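Local coordinates for protein malic enzyme (Entamoeba histolytica, PDB 3NV9) that probably catalyses the oxidative decarboxylation of malate to pyruvate with a nicotinamide adenine dinucleotide cofactor, and assembles as a dimer, at residues T348-G351 with D352-N355; P329-E332 with I333-Y336; E22-A25 with V26-Q30. All coordinates share one frame; numbering follows the deposited sequence.

Contact 1. Residues T348-G351 with D352-N355. With NA (sodium ion), chain J.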
ATOM      1  N   THR A 348     -27.842 -12.534  -7.315  1.00 23.42           N
ATOM      2  CA  THR A 348     -26.697 -13.196  -6.684  1.00 23.10           C
ATOM      3  C   THR A 348     -25.568 -12.191  -6.478  1.00 22.96           C
ATOM      4  O   THR A 348     -25.675 -11.015  -6.839  1.00 23.71           O
ATOM      5  CB  THR A 348     -26.167 -14.442  -7.513  1.00 23.38           C
ATOM      6  OG1 THR A 348     -25.336 -14.028  -8.577  1.00 19.85           O
ATOM      7  CG2 THR A 348     -27.262 -15.273  -8.086  1.00 24.54           C
ATOM      8  N   GLY A 349     -24.483 -12.667  -5.903  1.00 23.36           N
ATOM      9  CA  GLY A 349     -23.266 -11.882  -5.726  1.00 23.49           C
ATOM     10  C   GLY A 349     -22.374 -11.837  -6.952  1.00 22.75           C
ATOM     11  O   GLY A 349     -21.390 -11.124  -6.957  1.00 24.97           O
ATOM     12  N   ARG A 350     -22.732 -12.541  -8.008  1.00 22.72           N
ATOM     13  CA  ARG A 350     -21.861 -12.726  -9.178  1.00 23.20           C
ATOM     14  C   ARG A 350     -22.197 -11.826 -10.364  1.00 23.65           C
ATOM     15  O   ARG A 350     -23.370 -11.579 -10.641  1.00 24.28           O
ATOM     16  CB  ARG A 350     -21.932 -14.197  -9.642  1.00 22.35           C
ATOM     17  CG  ARG A 350     -21.413 -15.147  -8.621  1.00 20.69           C
ATOM     18  CD  ARG A 350     -21.745 -16.615  -8.882  1.00 19.91           C
ATOM     19  NE  ARG A 350     -21.290 -17.044 -10.196  1.00 22.37           N
ATOM     20  CZ  ARG A 350     -21.071 -18.311 -10.560  1.00 22.90           C
ATOM     21  NH1 ARG A 350     -21.194 -19.316  -9.684  1.00 21.42           N
ATOM     22  NH2 ARG A 350     -20.653 -18.568 -11.792  1.00 21.59           N
ATOM     23  N   GLY A 351     -21.181 -11.393 -11.114  1.00 23.39           N
ATOM     24  CA  GLY A 351     -21.421 -10.648 -12.357  1.00 22.05           C
ATOM     25  C   GLY A 351     -21.668 -11.484 -13.593  1.00 22.32           C
ATOM     26  O   GLY A 351     -21.793 -10.947 -14.691  1.00 20.84           O
ATOM     27  N   ASP A 352     -21.718 -12.820 -13.444  1.00 22.68           N
ATOM     28  CA  ASP A 352     -22.010 -13.658 -14.589  1.00 22.11           C
ATOM     29  C   ASP A 352     -23.462 -14.112 -14.649  1.00 22.78           C
ATOM     30  O   ASP A 352     -23.845 -14.893 -15.569  1.00 22.91           O
ATOM     31  CB  ASP A 352     -21.020 -14.816 -14.742  1.00 21.29           C
ATOM     32  CG  ASP A 352     -21.037 -15.779 -13.561  1.00 20.71           C
ATOM     33  OD1 ASP A 352     -21.140 -15.386 -12.379  1.00 17.37           O
ATOM     34  OD2 ASP A 352     -20.873 -16.968 -13.839  1.00 18.78           O
ATOM     35  N   PHE A 353     -24.252 -13.619 -13.695  1.00 21.89           N
ATOM     36  CA  PHE A 353     -25.715 -13.781 -13.680  1.00 22.68           C
ATOM     37  C   PHE A 353     -26.308 -12.413 -13.601  1.00 23.12           C
ATOM     38  O   PHE A 353     -25.655 -11.510 -13.121  1.00 23.48           O
ATOM     39  CB  PHE A 353     -26.204 -14.594 -12.464  1.00 22.35           C
ATOM     40  CG  PHE A 353     -25.766 -16.015 -12.497  1.00 23.69           C
ATOM     41  CD1 PHE A 353     -26.157 -16.849 -13.533  1.00 23.51           C
ATOM     42  CD2 PHE A 353     -24.906 -16.521 -11.507  1.00 27.23           C
ATOM     43  CE1 PHE A 353     -25.678 -18.207 -13.614  1.00 27.16           C
ATOM     44  CE2 PHE A 353     -24.430 -17.889 -11.551  1.00 26.26           C
ATOM     45  CZ  PHE A 353     -24.838 -18.731 -12.610  1.00 25.99           C
ATOM     46  N   PRO A 354     -27.553 -12.246 -14.061  1.00 24.25           N
ATOM     47  CA  PRO A 354     -28.224 -10.956 -13.837  1.00 25.03           C
ATOM     48  C   PRO A 354     -28.322 -10.536 -12.362  1.00 25.17           C
ATOM     49  O   PRO A 354     -28.268 -11.382 -11.459  1.00 25.04           O
ATOM     50  CB  PRO A 354     -29.645 -11.208 -14.397  1.00 25.49           C
ATOM     51  CG  PRO A 354     -29.383 -12.236 -15.561  1.00 25.12           C
ATOM     52  CD  PRO A 354     -28.366 -13.164 -14.900  1.00 23.66           C
ATOM     53  N   ASN A 355     -28.461  -9.225 -12.160  1.00 25.53           N
ATOM     54  CA  ASN A 355     -28.812  -8.599 -10.890  1.00 25.31           C
ATOM     55  C   ASN A 355     -27.721  -8.845  -9.866  1.00 25.40           C
ATOM     56  O   ASN A 355     -27.920  -9.532  -8.873  1.00 24.90           O
ATOM     57  CB  ASN A 355     -30.198  -9.076 -10.387  1.00 25.49           C
ATOM     58  CG  ASN A 355     -31.353  -8.796 -11.403  1.00 25.11           C
ATOM     59  OD1 ASN A 355     -31.454  -7.701 -11.988  1.00 19.94           O
ATOM     60  ND2 ASN A 355     -32.247  -9.772 -11.557  1.00 21.52           N
TER
HETATM   61 NA    NA J 495     -26.008 -11.830  -9.971  1.00 28.96          NA
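Between Thr348 and Asn355 the backbone doubles back, the CA-to-CA directions of 348-351 and 352-355 lying 126° apart, and the two ends are joined by a weak hydrogen bond from Thr348 N to Asn355 O (3.4 Å). Three oxygens of the turn bind a sodium ion. Thr348 OG1, Arg350 O and Pro354 O each lie 2.7 Å from it, so one hydroxyl and two carbonyls, all neutral oxygens, form the protein side of the site. Thr348 OG1 sits between its own N and carbonyl carbon, facing into the turn; there it also accepts from Arg350 N at 3.1 Å, which makes an ST turn. The hydroxyl thus links the metal to the chain two residues on.

Beyond the metal, Arg350 meets Asp352 in a side-on salt bridge. Its NE reaches Asp352 OD1 at 2.7 Å and its NH2 reaches Asp352 OD2 at 2.6 Å, each carboxylate oxygen accepting through its syn lone pair. The guanidinium and carboxylate planes are only 12° apart, so both bonds lie close to one plane and fix the rotation of both groups. Phe353 covers one guanidinium face: its CE2 stands 3.5 Å above the centre, although the ring is inclined by 50° and is not stacked flat.

The loop follows strand 345-348, an outermost strand, within this chain, of the mixed sheet in the NAD-binding domain. Helix 21-43 approaches through Lys28, helix 335-340 through Pro335, and the second subunit through its Thr66, which bonds to Gly349 O.

Contact 2. Residues P329-E332 with I333-Y336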
ATOM      1  N   PRO A 329     -18.410 -18.386  -3.861  1.00 24.80           N
ATOM      2  CA  PRO A 329     -18.506 -18.158  -5.336  1.00 24.25           C
ATOM      3  C   PRO A 329     -19.735 -18.816  -5.953  1.00 24.32           C
ATOM      4  O   PRO A 329     -20.105 -18.491  -7.077  1.00 25.03           O
ATOM      5  CB  PRO A 329     -17.199 -18.756  -5.876  1.00 21.99           C
ATOM      6  CG  PRO A 329     -16.884 -19.891  -4.943  1.00 23.22           C
ATOM      7  CD  PRO A 329     -17.439 -19.449  -3.541  1.00 24.50           C
ATOM      8  N   VAL A 330     -20.372 -19.734  -5.216  1.00 24.21           N
ATOM      9  CA  VAL A 330     -21.617 -20.365  -5.676  1.00 23.60           C
ATOM     10  C   VAL A 330     -22.791 -19.868  -4.828  1.00 22.77           C
ATOM     11  O   VAL A 330     -22.760 -20.016  -3.621  1.00 22.75           O
ATOM     12  CB  VAL A 330     -21.514 -21.901  -5.582  1.00 24.38           C
ATOM     13  CG1 VAL A 330     -22.773 -22.551  -6.149  1.00 24.87           C
ATOM     14  CG2 VAL A 330     -20.293 -22.387  -6.299  1.00 22.80           C
ATOM     15  N   PRO A 331     -23.822 -19.255  -5.438  1.00 22.55           N
ATOM     16  CA  PRO A 331     -24.977 -18.895  -4.590  1.00 23.26           C
ATOM     17  C   PRO A 331     -25.766 -20.087  -4.013  1.00 23.27           C
ATOM     18  O   PRO A 331     -25.681 -21.219  -4.496  1.00 22.89           O
ATOM     19  CB  PRO A 331     -25.896 -18.178  -5.547  1.00 23.54           C
ATOM     20  CG  PRO A 331     -25.615 -18.870  -6.850  1.00 24.28           C
ATOM     21  CD  PRO A 331     -24.111 -19.013  -6.850  1.00 21.80           C
ATOM     22  N   GLU A 332     -26.559 -19.803  -3.004  1.00 23.62           N
ATOM     23  CA  GLU A 332     -27.302 -20.832  -2.300  1.00 24.47           C
ATOM     24  C   GLU A 332     -28.158 -21.690  -3.239  1.00 24.29           C
ATOM     25  O   GLU A 332     -28.402 -22.854  -2.962  1.00 25.54           O
ATOM     26  CB  GLU A 332     -28.153 -20.160  -1.226  1.00 23.67           C
ATOM     27  CG  GLU A 332     -27.314 -19.560  -0.121  1.00 22.14           C
ATOM     28  CD  GLU A 332     -26.898 -18.099  -0.374  1.00 24.74           C
ATOM     29  OE1 GLU A 332     -26.722 -17.657  -1.554  1.00 21.54           O
ATOM     30  OE2 GLU A 332     -26.695 -17.404   0.651  1.00 24.64           O
ATOM     31  N   ILE A 333     -28.629 -21.093  -4.318  1.00 23.32           N
ATOM     32  CA  ILE A 333     -29.367 -21.786  -5.324  1.00 24.31           C
ATOM     33  C   ILE A 333     -29.089 -21.001  -6.601  1.00 24.65           C
ATOM     34  O   ILE A 333     -28.911 -19.796  -6.543  1.00 24.71           O
ATOM     35  CB  ILE A 333     -30.917 -21.879  -5.013  1.00 23.78           C
ATOM     36  CG1 ILE A 333     -31.509 -23.114  -5.680  1.00 25.43           C
ATOM     37  CG2 ILE A 333     -31.677 -20.636  -5.530  1.00 25.12           C
ATOM     38  CD1 ILE A 333     -33.061 -23.219  -5.615  1.00 27.18           C
ATOM     39  N   TYR A 334     -29.015 -21.658  -7.753  1.00 25.28           N
ATOM     40  CA  TYR A 334     -28.733 -20.903  -8.974  1.00 26.03           C
ATOM     41  C   TYR A 334     -30.011 -20.232  -9.490  1.00 26.63           C
ATOM     42  O   TYR A 334     -31.106 -20.727  -9.261  1.00 27.39           O
ATOM     43  CB  TYR A 334     -28.123 -21.780 -10.091  1.00 24.76           C
ATOM     44  CG  TYR A 334     -26.652 -22.153  -9.931  1.00 24.24           C
ATOM     45  CD1 TYR A 334     -26.278 -23.484  -9.649  1.00 21.61           C
ATOM     46  CD2 TYR A 334     -25.625 -21.189 -10.111  1.00 25.40           C
ATOM     47  CE1 TYR A 334     -24.950 -23.861  -9.539  1.00 19.95           C
ATOM     48  CE2 TYR A 334     -24.258 -21.539 -10.004  1.00 22.02           C
ATOM     49  CZ  TYR A 334     -23.944 -22.888  -9.720  1.00 22.72           C
ATOM     50  OH  TYR A 334     -22.647 -23.280  -9.643  1.00 22.64           O
ATOM     51  N   PRO A 335     -29.863 -19.097 -10.182  1.00 27.23           N
ATOM     52  CA  PRO A 335     -31.009 -18.355 -10.740  1.00 27.20           C
ATOM     53  C   PRO A 335     -32.010 -19.230 -11.504  1.00 27.19           C
ATOM     54  O   PRO A 335     -33.212 -19.095 -11.268  1.00 28.42           O
ATOM     55  CB  PRO A 335     -30.340 -17.335 -11.694  1.00 26.51           C
ATOM     56  CG  PRO A 335     -28.976 -17.056 -11.029  1.00 27.54           C
ATOM     57  CD  PRO A 335     -28.602 -18.318 -10.232  1.00 27.16           C
ATOM     58  N   TYR A 336     -31.567 -20.099 -12.417  1.00 27.46           N
ATOM     59  CA  TYR A 336     -32.534 -20.894 -13.216  1.00 28.28           C
ATOM     60  C   TYR A 336     -33.342 -21.850 -12.312  1.00 29.02           C
ATOM     61  O   TYR A 336     -34.500 -22.193 -12.637  1.00 29.49           O
ATOM     62  CB  TYR A 336     -31.840 -21.736 -14.311  1.00 28.28           C
ATOM     63  CG  TYR A 336     -31.260 -23.054 -13.802  1.00 27.17           C
ATOM     64  CD1 TYR A 336     -32.009 -24.240 -13.823  1.00 26.19           C
ATOM     65  CD2 TYR A 336     -29.979 -23.097 -13.284  1.00 27.32           C
ATOM     66  CE1 TYR A 336     -31.477 -25.473 -13.338  1.00 26.40           C
ATOM     67  CE2 TYR A 336     -29.427 -24.294 -12.799  1.00 28.13           C
ATOM     68  CZ  TYR A 336     -30.168 -25.480 -12.830  1.00 28.10           C
ATOM     69  OH  TYR A 336     -29.587 -26.611 -12.319  1.00 25.71           O
TER
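Tyr334 turns its ring back along the chain toward Val330 and Pro331, and two apolar approaches place it there. The side chains of Pro331 and Tyr334 cross at about a right angle, with Pro331 CG 4.0 Å from Tyr334 CD2. Farther out on the ring, Val330 CG1 comes within 3.8 Å of Tyr334 CZ, the valine crossing the tyrosine at a slant. Val330 CG1 is anti to the backbone N (chi1 -176°), and it is this branch that makes the nearer approach to the phenol. Both partners meet the ring obliquely.

Pro331 also packs against the backbone, its CG lying 3.4 Å from Ile333 O. No hydrogen bond joins 329-332 to 333-336, so what passes between the two segments is van der Waals contact, while polar bonds to residues outside them also hold the turn. Glu332 is bent at chi2 (90°) and leads its carboxylate to Ser300, Ser302 and Ala327.

Tyr334 is the N-cap residue of helix 335-340, and its N donates to Glu337 OE1. The whole turn connects strand 322-325 to that helix, a strand-to-helix connection of the Rossmann-like domain. Cys325 of the strand lies against Pro331, Glu332 and Ile333, while helix 21-43 meets the tyrosine ring through Ala25.

Contact 3. Residues E22-A25 with V26-Q30. With SO4 (sulfate ion), chain D.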
ATOM      1  N   GLU A  22     -27.818 -27.042 -15.420  1.00 32.46           N
ATOM      2  CA  GLU A  22     -26.845 -27.375 -14.403  1.00 32.00           C
ATOM      3  C   GLU A  22     -25.402 -27.313 -14.931  1.00 30.42           C
ATOM      4  O   GLU A  22     -24.590 -26.538 -14.448  1.00 30.51           O
ATOM      5  CB  GLU A  22     -27.183 -28.758 -13.812  1.00 32.52           C
ATOM      6  CG  GLU A  22     -26.111 -29.346 -12.923  1.00 34.61           C
ATOM      7  CD  GLU A  22     -26.610 -30.553 -12.183  1.00 42.15           C
ATOM      8  OE1 GLU A  22     -26.003 -31.636 -12.326  1.00 43.43           O
ATOM      9  OE2 GLU A  22     -27.633 -30.435 -11.460  1.00 45.86           O
ATOM     10  N   GLN A  23     -25.101 -28.108 -15.942  1.00 29.60           N
ATOM     11  CA  GLN A  23     -23.825 -28.023 -16.631  1.00 28.88           C
ATOM     12  C   GLN A  23     -23.417 -26.576 -16.978  1.00 28.28           C
ATOM     13  O   GLN A  23     -22.264 -26.181 -16.739  1.00 27.70           O
ATOM     14  CB  GLN A  23     -23.801 -28.876 -17.910  1.00 29.64           C
ATOM     15  CG  GLN A  23     -23.847 -30.417 -17.705  1.00 29.72           C
ATOM     16  CD  GLN A  23     -24.013 -31.170 -19.064  1.00 30.57           C
ATOM     17  OE1 GLN A  23     -24.878 -30.804 -19.842  1.00 27.68           O
ATOM     18  NE2 GLN A  23     -23.139 -32.168 -19.351  1.00 24.48           N
ATOM     19  N   ARG A  24     -24.337 -25.810 -17.557  1.00 27.26           N
ATOM     20  CA  ARG A  24     -24.035 -24.453 -17.982  1.00 26.25           C
ATOM     21  C   ARG A  24     -23.625 -23.597 -16.762  1.00 25.59           C
ATOM     22  O   ARG A  24     -22.565 -22.956 -16.786  1.00 24.25           O
ATOM     23  CB  ARG A  24     -25.187 -23.859 -18.822  1.00 26.27           C
ATOM     24  CG  ARG A  24     -25.178 -22.324 -18.958  1.00 28.49           C
ATOM     25  CD  ARG A  24     -26.256 -21.798 -19.948  1.00 29.10           C
ATOM     26  NE  ARG A  24     -26.105 -22.441 -21.237  1.00 32.57           N
ATOM     27  CZ  ARG A  24     -25.529 -21.874 -22.294  1.00 35.58           C
ATOM     28  NH1 ARG A  24     -25.053 -20.633 -22.235  1.00 34.77           N
ATOM     29  NH2 ARG A  24     -25.421 -22.559 -23.417  1.00 37.57           N
ATOM     30  N   ALA A  25     -24.419 -23.641 -15.684  1.00 25.20           N
ATOM     31  CA  ALA A  25     -24.069 -22.938 -14.441  1.00 25.58           C
ATOM     32  C   ALA A  25     -22.730 -23.373 -13.849  1.00 25.69           C
ATOM     33  O   ALA A  25     -21.917 -22.545 -13.418  1.00 25.25           O
ATOM     34  CB  ALA A  25     -25.193 -23.038 -13.378  1.00 25.63           C
ATOM     35  N   VAL A  26     -22.491 -24.681 -13.820  1.00 26.50           N
ATOM     36  CA  VAL A  26     -21.258 -25.194 -13.225  1.00 25.16           C
ATOM     37  C   VAL A  26     -20.111 -24.774 -14.107  1.00 25.27           C
ATOM     38  O   VAL A  26     -19.104 -24.349 -13.583  1.00 27.10           O
ATOM     39  CB  VAL A  26     -21.288 -26.734 -13.056  1.00 26.37           C
ATOM     40  CG1 VAL A  26     -19.863 -27.308 -12.693  1.00 24.34           C
ATOM     41  CG2 VAL A  26     -22.297 -27.106 -11.982  1.00 26.07           C
ATOM     42  N   ALA A  27     -20.263 -24.864 -15.434  1.00 24.15           N
ATOM     43  CA  ALA A  27     -19.189 -24.513 -16.384  1.00 23.48           C
ATOM     44  C   ALA A  27     -18.839 -23.047 -16.351  1.00 22.32           C
ATOM     45  O   ALA A  27     -17.678 -22.722 -16.492  1.00 22.49           O
ATOM     46  CB  ALA A  27     -19.486 -24.933 -17.825  1.00 23.24           C
ATOM     47  N   LYS A  28     -19.799 -22.164 -16.129  1.00 21.46           N
ATOM     48  CA  LYS A  28     -19.433 -20.759 -15.898  1.00 20.89           C
ATOM     49  C   LYS A  28     -18.560 -20.578 -14.669  1.00 20.85           C
ATOM     50  O   LYS A  28     -17.631 -19.750 -14.674  1.00 20.62           O
ATOM     51  CB  LYS A  28     -20.662 -19.892 -15.746  1.00 20.86           C
ATOM     52  CG  LYS A  28     -21.365 -19.656 -17.081  1.00 23.36           C
ATOM     53  CD  LYS A  28     -22.852 -19.250 -16.886  1.00 24.76           C
ATOM     54  CE  LYS A  28     -22.968 -17.832 -16.323  1.00 26.42           C
ATOM     55  NZ  LYS A  28     -24.393 -17.379 -16.325  1.00 28.61           N
ATOM     56  N   THR A  29     -18.861 -21.340 -13.615  1.00 20.69           N
ATOM     57  CA  THR A  29     -18.157 -21.215 -12.357  1.00 20.34           C
ATOM     58  C   THR A  29     -16.695 -21.665 -12.600  1.00 20.74           C
ATOM     59  O   THR A  29     -15.753 -20.931 -12.328  1.00 21.73           O
ATOM     60  CB  THR A  29     -18.905 -21.982 -11.218  1.00 19.79           C
ATOM     61  OG1 THR A  29     -20.301 -21.618 -11.229  1.00 19.70           O
ATOM     62  CG2 THR A  29     -18.367 -21.624  -9.809  1.00 20.05           C
ATOM     63  N   GLN A  30     -16.543 -22.856 -13.163  1.00 21.84           N
ATOM     64  CA  GLN A  30     -15.262 -23.459 -13.478  1.00 21.69           C
ATOM     65  C   GLN A  30     -14.481 -22.617 -14.486  1.00 21.94           C
ATOM     66  O   GLN A  30     -13.279 -22.448 -14.314  1.00 23.02           O
ATOM     67  CB  GLN A  30     -15.475 -24.885 -13.968  1.00 21.62           C
ATOM     68  CG  GLN A  30     -15.730 -25.911 -12.780  1.00 23.55           C
ATOM     69  CD  GLN A  30     -14.533 -25.950 -11.799  1.00 24.76           C
ATOM     70  OE1 GLN A  30     -13.404 -26.094 -12.248  1.00 25.65           O
ATOM     71  NE2 GLN A  30     -14.774 -25.712 -10.487  1.00 14.79           N
TER
HETATM   72  S   SO4 D 489     -12.413 -25.420  -7.507  1.00 46.23           S
HETATM   73  O1  SO4 D 489     -13.783 -25.223  -7.092  1.00 44.55           O
HETATM   74  O2  SO4 D 489     -11.748 -24.107  -7.317  1.00 44.54           O
HETATM   75  O3  SO4 D 489     -11.725 -26.407  -6.674  1.00 47.56           O
HETATM   76  O4  SO4 D 489     -12.398 -25.885  -8.894  1.00 44.96           O
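Ala25 O and Thr29 meet through two bonds, Thr29 adding a side-chain bond to the backbone bond it makes with this oxygen in helix 21-43. Thr29 OG1 donates to Ala25 O at 2.9 Å, while Thr29 N reaches the same oxygen at 3.3 Å with an angle of 148° at the hydrogen. The two donors come from opposite faces of the carbonyl plane, so the oxygen is gripped from both sides. A chi1 of -49° keeps Thr29 OG1 beside its own backbone N and turns it back to the preceding turn.

Three other i to i+4 bonds join 22-25 to 26-30: Val26 N to Glu22 O at 2.9 Å, Ala27 N to Gln23 O at 2.7 Å and Lys28 N to Arg24 O at 3.0 Å. Small groups fill in around these acceptors. Val26 CG2 lies 3.4 Å from Glu22 O, and Ala27 CB lies 3.2 Å from Gln23 O.

In the next shell, Lys28 NZ is held by Asp352 O and by a salt bridge to Glu12, a residue that also pairs with Arg24. Gln23 bonds to Ser20 N and to Val484 O, joining the helix to the residue just before it and to helix 470-485, whose Val484 also touches Val26 and Ala27. Farther along, Gln30 NE2 donates to the sulfate atom O4 at 2.9 Å with a nearly straight angle of 165°; Lys33 of the same chain and Arg71 of the second subunit also bond to this ion, which probably came from the crystallisation liquor.

Since Thr29 OG1 gives its proton to Ala25 O, it can accept from Arg350 NH1. The hydroxyl thus bridges Ala25 O and the Arg350 guanidinium, donating to one and accepting from the other, and the carboxylate of Glu12 probably offsets the like charges of Arg24 and Lys28.

In the fold
From the N terminus the chain first builds contact 3, two successive turns of helix 21-43; about 300 residues later come the two loops on which that helix lies. Contact 2 rounds the connection from strand 322-325 to helix 335-340, and contact 1 closes the loop that follows strand 345-348. The three are in series, so none encloses or crosses another, yet their centres lie only 9 to 13 Å apart. Phe353 CZ and Tyr334 CD2, 3.6 Å apart, join the two loops. Tyr334 CD2 also packs on Ala25 CB of the helix (3.8 Å). Lys28 and Thr29 reach Asp352 and Arg350 of contact 1, tying an N-terminal helix to the edge of the NAD-binding domain.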